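Local coordinates for protein carbohydrate binding family 6 (Clostridium thermocellum, PDB 5A8C) that probably removes terminal alpha-L-arabinofuranosyl residues from arabinose-bearing polysaccharides by hydrolysis, as a family 43 glycoside hydrolase with a five-bladed beta-propeller fold, at residues A103-R109 / D162-V167; A212-H216 / H268-V272. One frame throughout, in Å; residues are numbered along the deposited sequence.

Contact 1. Residues A103-R109 / D162-V167; sequences APSIVYR and DPGVFV
The shortest direct polar bond between 103-109 and 162-167 runs from the backbone N of Val165 to Ser105 OG, 3.0 Å away. It is close to straight, with an N-H...O angle of 162°. The serine hydroxyl stands anti to its own backbone N (chi1 178°), and this carries OG across to the other strand. Ser105 CB rests against Pro163 O, 3.3 Å away. No backbone-to-backbone hydrogen bond joins the two strands. They run side by side at 17°, with axes 6.4 Å apart, and the link is made by side chains and by one water. That water donates to Ala103 O at 2.7 Å and to Pro163 O at 2.8 Å. It is also a ligand of the calcium ion, which ties both carbonyls to the metal through its second shell. Beside it, Ala103 CB packs against Asp162 OD1. The other carboxylate oxygen, OD2, hydrogen-bonds to Ala212 N and to a Tris molecule that probably came from the crystallisation liquor.

Farther along, the valines take over. Val107 splits its two methyls between two partners: CG2 meets Val165 CG1 at 3.7 Å, and CG1 meets Val167 CG2 at 4.0 Å. Val107 and Val165 cross at about a right angle. At the outer end Arg109 is extended, and one face of its guanidinium lies on Val167 CG1, 3.8 Å from the plane and over its centre. Arg109 NH2 hydrogen-bonds to Gly171 O.

Strands 104-109 and 164-167 are the first strands of successive blades of the five-bladed propeller. Each pairs instead within its own blade, 104-109 with strand 112-118 and 164-167 with strand 173-178. Tyr116 and Met175 from those partners flank the interface, and strand 36-45 lies against Ile106 and Tyr108.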
loop_
_atom_site.group_PDB
_atom_site.type_symbol
_atom_site.label_atom_id
_atom_site.label_comp_id
_atom_site.label_asym_id
_atom_site.label_seq_id
_atom_site.Cartn_x
_atom_site.Cartn_y
_atom_site.Cartn_z
ATOM N N ALA A 103 -1.332 -1.077 6.505
ATOM C CA ALA A 103 -1.174 -0.745 5.086
ATOM C C ALA A 103 -0.106 0.313 4.839
ATOM O O ALA A 103 -0.392 1.473 4.541
ATOM C CB ALA A 103 -2.504 -0.366 4.441
ATOM N N PRO A 104 1.162 -0.074 4.983
ATOM C CA PRO A 104 2.243 0.901 4.888
ATOM C C PRO A 104 2.397 1.493 3.500
ATOM O O PRO A 104 2.106 0.879 2.470
ATOM C CB PRO A 104 3.485 0.058 5.276
ATOM C CG PRO A 104 3.124 -1.338 4.853
ATOM C CD PRO A 104 1.653 -1.445 5.157
ATOM N N SER A 105 2.986 2.698 3.460
ATOM C CA SER A 105 3.488 3.314 2.227
ATOM C C SER A 105 4.926 3.712 2.497
ATOM O O SER A 105 5.212 4.337 3.502
ATOM C CB SER A 105 2.662 4.530 1.877
ATOM O OG SER A 105 3.125 5.186 0.716
ATOM N N ILE A 106 5.858 3.306 1.614
ATOM C CA ILE A 106 7.285 3.560 1.813
ATOM C C ILE A 106 7.786 4.529 0.727
ATOM O O ILE A 106 7.486 4.346 -0.467
ATOM C CB ILE A 106 8.073 2.224 1.780
ATOM C CG1 ILE A 106 9.559 2.440 2.081
ATOM C CG2 ILE A 106 7.857 1.435 0.501
ATOM C CD1 ILE A 106 9.884 2.867 3.472
ATOM N N VAL A 107 8.630 5.449 1.152
ATOM C CA VAL A 107 9.304 6.395 0.240
ATOM C C VAL A 107 10.747 6.528 0.721
ATOM O O VAL A 107 11.009 6.680 1.910
ATOM C CB VAL A 107 8.612 7.779 0.238
ATOM C CG1 VAL A 107 9.333 8.718 -0.694
ATOM C CG2 VAL A 107 7.176 7.644 -0.170
ATOM N N TYR A 108 11.679 6.533 -0.255
ATOM C CA TYR A 108 13.091 6.863 -0.019
ATOM C C TYR A 108 13.335 8.294 -0.522
ATOM O O TYR A 108 13.141 8.554 -1.699
ATOM C CB TYR A 108 13.974 5.847 -0.730
ATOM C CG TYR A 108 15.460 6.113 -0.673
ATOM C CD1 TYR A 108 16.136 6.248 0.534
ATOM C CD2 TYR A 108 16.225 6.215 -1.842
ATOM C CE1 TYR A 108 17.511 6.459 0.598
ATOM C CE2 TYR A 108 17.587 6.442 -1.776
ATOM C CZ TYR A 108 18.227 6.564 -0.567
ATOM O OH TYR A 108 19.583 6.802 -0.560
ATOM N N ARG A 109 13.660 9.190 0.411
ATOM C CA ARG A 109 13.880 10.603 0.031
ATOM C C ARG A 109 14.863 11.183 0.997
ATOM O O ARG A 109 14.859 10.802 2.184
ATOM C CB ARG A 109 12.565 11.397 0.085
ATOM C CG ARG A 109 12.669 12.754 -0.607
ATOM C CD ARG A 109 11.418 13.545 -0.573
ATOM N NE ARG A 109 11.545 14.695 -1.449
ATOM C CZ ARG A 109 10.606 15.609 -1.657
ATOM N NH1 ARG A 109 9.462 15.547 -1.039
ATOM N NH2 ARG A 109 10.852 16.600 -2.500
ATOM N N ASP A 162 -5.001 4.074 4.745
ATOM C CA ASP A 162 -4.437 3.525 3.515
ATOM C C ASP A 162 -3.654 4.572 2.686
ATOM O O ASP A 162 -3.937 4.786 1.507
ATOM C CB ASP A 162 -5.468 2.787 2.666
ATOM C CG ASP A 162 -5.876 1.411 3.192
ATOM O OD1 ASP A 162 -5.563 1.075 4.346
ATOM O OD2 ASP A 162 -6.534 0.723 2.373
ATOM N N PRO A 163 -2.647 5.186 3.286
ATOM C CA PRO A 163 -1.882 6.179 2.559
ATOM C C PRO A 163 -1.153 5.616 1.379
ATOM O O PRO A 163 -0.626 4.501 1.404
ATOM C CB PRO A 163 -0.872 6.683 3.586
ATOM C CG PRO A 163 -0.700 5.504 4.526
ATOM C CD PRO A 163 -2.068 4.923 4.622
ATOM N N GLY A 164 -1.007 6.432 0.342
ATOM C CA GLY A 164 -0.141 6.182 -0.802
ATOM C C GLY A 164 0.627 7.432 -1.129
ATOM O O GLY A 164 0.010 8.419 -1.527
ATOM N N VAL A 165 1.917 7.469 -0.854
ATOM C CA VAL A 165 2.727 8.672 -1.016
ATOM C C VAL A 165 3.571 8.555 -2.285
ATOM O O VAL A 165 4.044 7.479 -2.639
ATOM C CB VAL A 165 3.550 8.935 0.259
ATOM C CG1 VAL A 165 4.437 10.161 0.132
ATOM C CG2 VAL A 165 2.644 9.069 1.460
ATOM N N PHE A 166 3.745 9.697 -2.940
ATOM C CA PHE A 166 4.389 9.813 -4.211
ATOM C C PHE A 166 5.150 11.157 -4.267
ATOM O O PHE A 166 4.581 12.158 -3.855
ATOM C CB PHE A 166 3.271 9.744 -5.304
ATOM C CG PHE A 166 3.713 10.226 -6.622
ATOM C CD1 PHE A 166 4.511 9.455 -7.464
ATOM C CD2 PHE A 166 3.311 11.468 -7.094
ATOM C CE1 PHE A 166 4.953 9.927 -8.715
ATOM C CE2 PHE A 166 3.693 11.915 -8.341
ATOM C CZ PHE A 166 4.508 11.171 -9.143
ATOM N N VAL A 167 6.334 11.154 -4.877
ATOM C CA VAL A 167 7.139 12.365 -5.047
ATOM C C VAL A 167 7.241 12.651 -6.548
ATOM O O VAL A 167 7.761 11.816 -7.272
ATOM C CB VAL A 167 8.525 12.240 -4.385
ATOM C CG1 VAL A 167 9.304 13.532 -4.547
ATOM C CG2 VAL A 167 8.416 11.842 -2.933
HETATM O O HOH W 1 -1.583 2.017 2.167
#

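Contact 2. Residues A212-H216 / H268-V272; sequences AAYMH and HHAIV. With CA (calcium ion), chain B.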
loop_
_atom_site.group_PDB
_atom_site.type_symbol
_atom_site.label_atom_id
_atom_site.label_comp_id
_atom_site.label_asym_id
_atom_site.label_seq_id
_atom_site.Cartn_x
_atom_site.Cartn_y
_atom_site.Cartn_z
ATOM N N ALA A 212 -6.957 1.381 -0.500
ATOM C CA ALA A 212 -5.699 1.068 -1.206
ATOM C C ALA A 212 -5.263 2.092 -2.248
ATOM O O ALA A 212 -4.568 1.721 -3.203
ATOM C CB ALA A 212 -5.658 -0.356 -1.757
ATOM N N ALA A 213 -5.584 3.370 -2.066
ATOM C CA ALA A 213 -5.134 4.393 -3.016
ATOM C C ALA A 213 -3.610 4.295 -3.256
ATOM O O ALA A 213 -2.817 4.201 -2.322
ATOM C CB ALA A 213 -5.468 5.783 -2.499
ATOM N N TYR A 214 -3.226 4.488 -4.514
ATOM C CA TYR A 214 -1.819 4.344 -4.891
ATOM C C TYR A 214 -1.550 5.216 -6.098
ATOM O O TYR A 214 -2.375 5.298 -7.015
ATOM C CB TYR A 214 -1.489 2.866 -5.198
ATOM C CG TYR A 214 -0.030 2.556 -5.260
ATOM C CD1 TYR A 214 0.663 2.225 -4.125
ATOM C CD2 TYR A 214 0.653 2.668 -6.452
ATOM C CE1 TYR A 214 2.037 1.924 -4.200
ATOM C CE2 TYR A 214 2.022 2.389 -6.534
ATOM C CZ TYR A 214 2.681 2.061 -5.383
ATOM O OH TYR A 214 4.038 1.753 -5.456
ATOM N N MET A 215 -0.398 5.878 -6.116
ATOM C CA MET A 215 0.025 6.699 -7.237
ATOM C C MET A 215 1.407 6.308 -7.712
ATOM O O MET A 215 2.320 6.163 -6.889
ATOM C CB MET A 215 0.014 8.167 -6.808
ATOM C CG MET A 215 0.525 9.173 -7.844
ATOM S SD MET A 215 -0.261 9.102 -9.454
ATOM C CE MET A 215 -1.992 9.345 -9.000
ATOM N N HIS A 216 1.571 6.241 -9.025
ATOM C CA HIS A 216 2.912 6.163 -9.641
ATOM C C HIS A 216 2.861 6.887 -10.950
ATOM O O HIS A 216 1.781 7.122 -11.521
ATOM C CB HIS A 216 3.445 4.737 -9.761
ATOM C CG HIS A 216 2.916 3.980 -10.925
ATOM N ND1 HIS A 216 1.699 3.327 -10.950
ATOM C CD2 HIS A 216 3.523 3.769 -12.133
ATOM C CE1 HIS A 216 1.595 2.756 -12.146
ATOM N NE2 HIS A 216 2.666 3.021 -12.872
ATOM N N HIS A 268 -5.095 -5.863 -2.179
ATOM C CA HIS A 268 -4.331 -4.645 -1.908
ATOM C C HIS A 268 -2.964 -4.776 -2.543
ATOM O O HIS A 268 -2.331 -5.811 -2.455
ATOM C CB HIS A 268 -4.179 -4.468 -0.405
ATOM C CG HIS A 268 -3.786 -3.066 0.038
ATOM N ND1 HIS A 268 -4.610 -2.323 0.849
ATOM C CD2 HIS A 268 -2.682 -2.299 -0.178
ATOM C CE1 HIS A 268 -3.992 -1.157 1.078
ATOM N NE2 HIS A 268 -2.852 -1.099 0.454
ATOM N N HIS A 269 -2.514 -3.735 -3.201
ATOM C CA HIS A 269 -1.337 -3.812 -4.062
ATOM C C HIS A 269 -0.389 -2.626 -3.947
ATOM O O HIS A 269 -0.727 -1.541 -3.409
ATOM C CB HIS A 269 -1.917 -3.774 -5.539
ATOM C CG HIS A 269 -2.417 -2.417 -5.888
ATOM N ND1 HIS A 269 -3.369 -1.762 -5.130
ATOM C CD2 HIS A 269 -1.901 -1.504 -6.765
ATOM C CE1 HIS A 269 -3.428 -0.508 -5.570
ATOM N NE2 HIS A 269 -2.595 -0.333 -6.598
ATOM N N ALA A 270 0.747 -2.797 -4.617
ATOM C CA ALA A 270 1.648 -1.682 -4.954
ATOM C C ALA A 270 2.232 -2.018 -6.330
ATOM O O ALA A 270 2.389 -3.166 -6.700
ATOM C CB ALA A 270 2.722 -1.431 -3.942
ATOM N N ILE A 271 2.634 -0.971 -7.054
ATOM C CA ILE A 271 3.296 -1.080 -8.370
ATOM C C ILE A 271 4.695 -0.495 -8.276
ATOM O O ILE A 271 4.834 0.626 -7.779
ATOM C CB ILE A 271 2.450 -0.325 -9.435
ATOM C CG1 ILE A 271 1.077 -0.960 -9.568
ATOM C CG2 ILE A 271 3.188 -0.279 -10.747
ATOM C CD1 ILE A 271 0.049 -0.204 -10.350
ATOM N N VAL A 272 5.683 -1.245 -8.742
ATOM C CA VAL A 272 7.047 -0.812 -8.553
ATOM C C VAL A 272 7.893 -1.267 -9.746
ATOM O O VAL A 272 7.712 -2.361 -10.272
ATOM C CB VAL A 272 7.632 -1.372 -7.194
ATOM C CG1 VAL A 272 7.721 -2.904 -7.192
ATOM C CG2 VAL A 272 8.968 -0.768 -6.839
HETATM CA CA CA B . -1.238 0.766 0.068
HETATM O O HOH W 2 -2.142 0.543 -2.226
HETATM O O HOH W 3 -2.860 2.566 -0.236
HETATM O O HOH W 4 0.399 -0.400 -1.224
HETATM O O HOH W 1 -1.583 2.017 2.167
HETATM O O HOH W 5 -0.062 -0.547 1.742
HETATM O O HOH W 6 0.305 2.531 -0.307
#
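Tyr214 reaches from its strand to 268-272, its CG anti to the backbone N (chi1 -166°). Its CB sits 3.7 Å from His269 NE2. The ring then passes over the backbone of Ala270, whose CA lies above one face, 4.0 Å from the centroid. On one rim CE1 touches Ala270 CB at 3.4 Å; on the other CE2 packs near Ile271 CB. The hydroxyl ends the run by donating to Ile271 O over 2.7 Å, tilted 35° from the carbonyl plane.

At the inner end the methyl of Ala212 lies over the His268 ring, 3.4 Å from its centroid, a CH-pi contact. His268 NE2 binds the calcium ion at 2.5 Å, and six waters complete the seven ligands. One of these waters donates to both Ala212 O and His269 O, so it bridges the segments. At the outer end Ile271 CG2 packs on a face of the His216 ring.

His269 NE2 is held by Ser225, and His216 NE2 by Tyr308. The strands belong to two successive propeller blades: 212-218 pairs with strand 221-228, and 270-274 with strand 277-284.

Contacts 1 and 2 come in series along the chain, with centres 9 Å apart. Each joins the first strands of two successive blades, so together they involve four of the five blades near the propeller centre. They meet at the inner ends of these strands, through Asp162 and Ala212 and where Ala103 packs on His268. Farther out, Phe166 touches Met215, so the blade that begins with strand 164-167 meets the one that begins with strand 212-218. One calcium-bound water belongs to both contacts. The metal lies near the centre of the propeller, beside a pocket that holds Tris, in keeping with an active site at this position in family 43.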